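Local coordinates for protein peptide chain release factor subunit 1 (Aeropyrum pernix, PDB 3AGK) that probably directs the release of the finished polypeptide from the ribosome in response to the stop codons UAA, UAG and UGA, at residues L219-Q232 against L244-A256. Sequence-based numbering, arbitrary orientation.
Sequences LKGVIVAGPGLAKQ and LKKILAPELVDVA
Lys231 NZ meets Asp254 OD1 from above the carboxylate plane, a salt bridge of 2.8 Å, and the side chains cross at about a right angle. The same ammonium donates to Gly226 O at 2.6 Å and to Gly228 O, so three bonds grip it. A bend at chi4 (-83°) brings NZ between the two carbonyls and the carboxylate. The Lys231 and Leu252 side chains run antiparallel, CD and CE of Lys231 against Leu252 CB. A methionine for Lys231 would probably leave Asp254 without its charged mate and the Gly226 and Gly228 carbonyls without their ammonium donor. Leu252 CD1 lies 3.4 Å from Gln232 CG, and its CD2 packs against Val224 CB. Leu248 CD1 reaches Val224 CG2 at 3.5 Å, and its CD2 rests on Val222 CB. Backbone bonds form two patches, shifted by two in register: Val222 with Ile247 and Ala249, then Val224 and Gly226 with Val253. Between them a water accepts from Val224 N, near Ala249 O and Glu251 O. The weakly bonded strand 253-254 edges the mixed domain 2 sheet, parallel to strand 219-226, whose other neighbour is strand 142-149. Helix 259-269 covers Ala225 and Val255, and helix 188-215 packs on Leu219 and Leu244.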
# COMPACT_ATOMS: atom_id res chain seq x y z
N LEU A 219 -8.37 -2.13 -7.35
CA LEU A 219 -9.42 -2.66 -6.49
C LEU A 219 -10.12 -3.82 -7.17
O LEU A 219 -10.67 -3.66 -8.25
CB LEU A 219 -10.46 -1.58 -6.14
CG LEU A 219 -11.28 -1.78 -4.87
CD1 LEU A 219 -10.35 -1.78 -3.64
CD2 LEU A 219 -12.37 -0.69 -4.71
N LYS A 220 -10.12 -4.98 -6.51
CA LYS A 220 -10.76 -6.16 -7.07
C LYS A 220 -12.12 -6.48 -6.44
O LYS A 220 -12.92 -7.21 -7.02
CB LYS A 220 -9.83 -7.38 -6.96
CG LYS A 220 -8.59 -7.27 -7.85
CD LYS A 220 -8.90 -7.56 -9.32
CE LYS A 220 -8.37 -8.94 -9.73
NZ LYS A 220 -8.63 -9.29 -11.16
N GLY A 221 -12.39 -5.92 -5.27
CA GLY A 221 -13.64 -6.22 -4.60
C GLY A 221 -13.94 -5.31 -3.44
O GLY A 221 -13.07 -4.56 -2.99
N VAL A 222 -15.18 -5.39 -2.95
CA VAL A 222 -15.59 -4.62 -1.77
C VAL A 222 -16.38 -5.51 -0.86
O VAL A 222 -17.31 -6.19 -1.29
CB VAL A 222 -16.44 -3.39 -2.16
CG1 VAL A 222 -16.91 -2.62 -0.89
CG2 VAL A 222 -15.65 -2.48 -3.11
N ILE A 223 -16.00 -5.53 0.40
CA ILE A 223 -16.78 -6.25 1.39
C ILE A 223 -17.65 -5.24 2.11
O ILE A 223 -17.16 -4.19 2.57
CB ILE A 223 -15.87 -6.95 2.42
CG1 ILE A 223 -15.06 -8.06 1.75
CG2 ILE A 223 -16.70 -7.51 3.57
CD1 ILE A 223 -13.89 -8.55 2.60
N VAL A 224 -18.94 -5.52 2.19
CA VAL A 224 -19.80 -4.71 3.05
C VAL A 224 -20.16 -5.55 4.28
O VAL A 224 -20.63 -6.68 4.14
CB VAL A 224 -21.08 -4.16 2.33
CG1 VAL A 224 -21.97 -3.37 3.31
CG2 VAL A 224 -20.69 -3.30 1.15
N ALA A 225 -19.89 -5.01 5.46
CA ALA A 225 -20.14 -5.72 6.72
C ALA A 225 -20.85 -4.80 7.71
O ALA A 225 -21.00 -3.62 7.47
CB ALA A 225 -18.83 -6.19 7.33
N GLY A 226 -21.23 -5.36 8.85
CA GLY A 226 -21.84 -4.57 9.89
C GLY A 226 -22.77 -5.42 10.73
O GLY A 226 -23.09 -6.56 10.36
N PRO A 227 -23.21 -4.88 11.86
CA PRO A 227 -24.19 -5.63 12.65
C PRO A 227 -25.62 -5.37 12.16
O PRO A 227 -25.91 -4.29 11.65
CB PRO A 227 -23.99 -5.06 14.05
CG PRO A 227 -23.55 -3.64 13.81
CD PRO A 227 -22.73 -3.67 12.55
N GLY A 228 -26.48 -6.36 12.30
CA GLY A 228 -27.89 -6.19 11.99
C GLY A 228 -28.16 -5.87 10.53
O GLY A 228 -27.39 -6.24 9.64
N LEU A 229 -29.26 -5.17 10.30
CA LEU A 229 -29.82 -5.05 8.96
C LEU A 229 -29.29 -3.87 8.14
O LEU A 229 -29.50 -3.80 6.93
CB LEU A 229 -31.34 -4.97 9.05
CG LEU A 229 -32.15 -5.68 7.98
CD1 LEU A 229 -31.72 -7.14 7.83
CD2 LEU A 229 -33.61 -5.58 8.34
N ALA A 230 -28.60 -2.94 8.78
CA ALA A 230 -28.24 -1.70 8.09
C ALA A 230 -27.47 -1.90 6.78
O ALA A 230 -27.71 -1.19 5.79
CB ALA A 230 -27.49 -0.76 9.02
N LYS A 231 -26.57 -2.89 6.76
CA LYS A 231 -25.73 -3.15 5.59
C LYS A 231 -26.55 -3.63 4.39
O LYS A 231 -26.21 -3.34 3.24
CB LYS A 231 -24.63 -4.18 5.94
CG LYS A 231 -25.20 -5.52 6.45
CD LYS A 231 -24.11 -6.52 6.81
CE LYS A 231 -24.71 -7.80 7.41
NZ LYS A 231 -24.98 -7.65 8.86
N GLN A 232 -27.62 -4.38 4.66
CA GLN A 232 -28.53 -4.81 3.60
C GLN A 232 -29.24 -3.58 3.00
O GLN A 232 -29.33 -3.43 1.78
CB GLN A 232 -29.58 -5.80 4.13
CG GLN A 232 -29.01 -7.13 4.65
CD GLN A 232 -30.06 -8.24 4.71
OE1 GLN A 232 -31.16 -8.09 4.18
NE2 GLN A 232 -29.71 -9.36 5.36
N LEU A 244 -18.51 0.45 -7.74
CA LEU A 244 -18.22 -0.37 -6.57
C LEU A 244 -19.26 -1.48 -6.41
O LEU A 244 -18.94 -2.60 -5.99
CB LEU A 244 -18.17 0.50 -5.32
CG LEU A 244 -17.09 1.58 -5.29
CD1 LEU A 244 -17.02 2.21 -3.91
CD2 LEU A 244 -15.75 0.97 -5.66
N LYS A 245 -20.50 -1.16 -6.73
CA LYS A 245 -21.55 -2.16 -6.63
C LYS A 245 -21.20 -3.38 -7.49
O LYS A 245 -21.42 -4.52 -7.08
CB LYS A 245 -22.89 -1.55 -7.04
CG LYS A 245 -23.71 -0.94 -5.89
CD LYS A 245 -24.99 -1.77 -5.73
CE LYS A 245 -26.03 -1.13 -4.86
NZ LYS A 245 -26.90 -0.22 -5.61
N LYS A 246 -20.65 -3.13 -8.68
CA LYS A 246 -20.26 -4.19 -9.61
C LYS A 246 -19.36 -5.27 -9.00
O LYS A 246 -19.44 -6.44 -9.38
CB LYS A 246 -19.53 -3.59 -10.82
CG LYS A 246 -18.95 -4.64 -11.74
CD LYS A 246 -18.25 -4.02 -12.93
CE LYS A 246 -17.60 -5.09 -13.78
NZ LYS A 246 -17.03 -4.51 -15.03
N ILE A 247 -18.50 -4.87 -8.06
CA ILE A 247 -17.47 -5.77 -7.52
C ILE A 247 -17.68 -6.01 -6.03
O ILE A 247 -16.74 -6.29 -5.29
CB ILE A 247 -16.05 -5.22 -7.75
CG1 ILE A 247 -15.92 -3.83 -7.15
CG2 ILE A 247 -15.73 -5.18 -9.26
CD1 ILE A 247 -14.51 -3.30 -7.18
N LEU A 248 -18.93 -5.87 -5.61
CA LEU A 248 -19.31 -6.17 -4.24
C LEU A 248 -19.16 -7.68 -4.05
O LEU A 248 -19.57 -8.46 -4.92
CB LEU A 248 -20.76 -5.76 -4.02
CG LEU A 248 -21.00 -4.83 -2.85
CD1 LEU A 248 -20.71 -5.54 -1.54
CD2 LEU A 248 -20.15 -3.58 -2.99
N ALA A 249 -18.57 -8.09 -2.93
CA ALA A 249 -18.53 -9.52 -2.63
C ALA A 249 -19.97 -9.97 -2.46
O ALA A 249 -20.80 -9.23 -1.92
CB ALA A 249 -17.66 -9.83 -1.36
N PRO A 250 -20.28 -11.18 -2.92
CA PRO A 250 -21.68 -11.61 -3.00
C PRO A 250 -22.38 -11.58 -1.64
O PRO A 250 -23.54 -11.20 -1.56
CB PRO A 250 -21.57 -13.05 -3.50
CG PRO A 250 -20.20 -13.51 -3.04
CD PRO A 250 -19.33 -12.28 -3.15
N GLU A 251 -21.66 -11.94 -0.58
CA GLU A 251 -22.26 -12.16 0.73
C GLU A 251 -21.94 -11.01 1.68
O GLU A 251 -20.79 -10.58 1.78
CB GLU A 251 -21.74 -13.48 1.31
CG GLU A 251 -22.67 -14.16 2.31
CD GLU A 251 -23.50 -15.27 1.68
OE1 GLU A 251 -23.88 -15.14 0.49
OE2 GLU A 251 -23.78 -16.27 2.38
N LEU A 252 -22.95 -10.52 2.37
CA LEU A 252 -22.77 -9.49 3.37
C LEU A 252 -22.24 -10.15 4.63
O LEU A 252 -22.65 -11.25 4.96
CB LEU A 252 -24.11 -8.81 3.68
CG LEU A 252 -24.78 -8.11 2.51
CD1 LEU A 252 -26.02 -7.38 2.97
CD2 LEU A 252 -23.83 -7.13 1.84
N VAL A 253 -21.35 -9.46 5.35
CA VAL A 253 -20.69 -10.07 6.50
C VAL A 253 -21.13 -9.48 7.83
O VAL A 253 -21.06 -8.27 8.02
CB VAL A 253 -19.15 -9.92 6.39
CG1 VAL A 253 -18.47 -10.45 7.64
CG2 VAL A 253 -18.63 -10.60 5.12
N ASP A 254 -21.59 -10.34 8.74
CA ASP A 254 -22.01 -9.93 10.07
C ASP A 254 -20.81 -9.70 10.96
O ASP A 254 -20.00 -10.59 11.19
CB ASP A 254 -22.94 -10.96 10.70
CG ASP A 254 -24.20 -11.14 9.90
OD1 ASP A 254 -25.07 -10.24 9.96
OD2 ASP A 254 -24.31 -12.17 9.19
N VAL A 255 -20.71 -8.49 11.47
CA VAL A 255 -19.57 -8.07 12.25
C VAL A 255 -20.11 -7.17 13.35
O VAL A 255 -21.06 -6.42 13.13
CB VAL A 255 -18.60 -7.33 11.33
CG1 VAL A 255 -17.96 -6.18 12.01
CG2 VAL A 255 -17.57 -8.30 10.76
N ALA A 256 -19.52 -7.24 14.53
CA ALA A 256 -20.01 -6.54 15.69
C ALA A 256 -19.37 -5.17 15.92
O ALA A 256 -19.97 -4.30 16.55
CB ALA A 256 -19.84 -7.41 16.95
O HOH W 1 -19.94 -7.98 0.97
O HOH W 2 -25.54 -9.00 12.82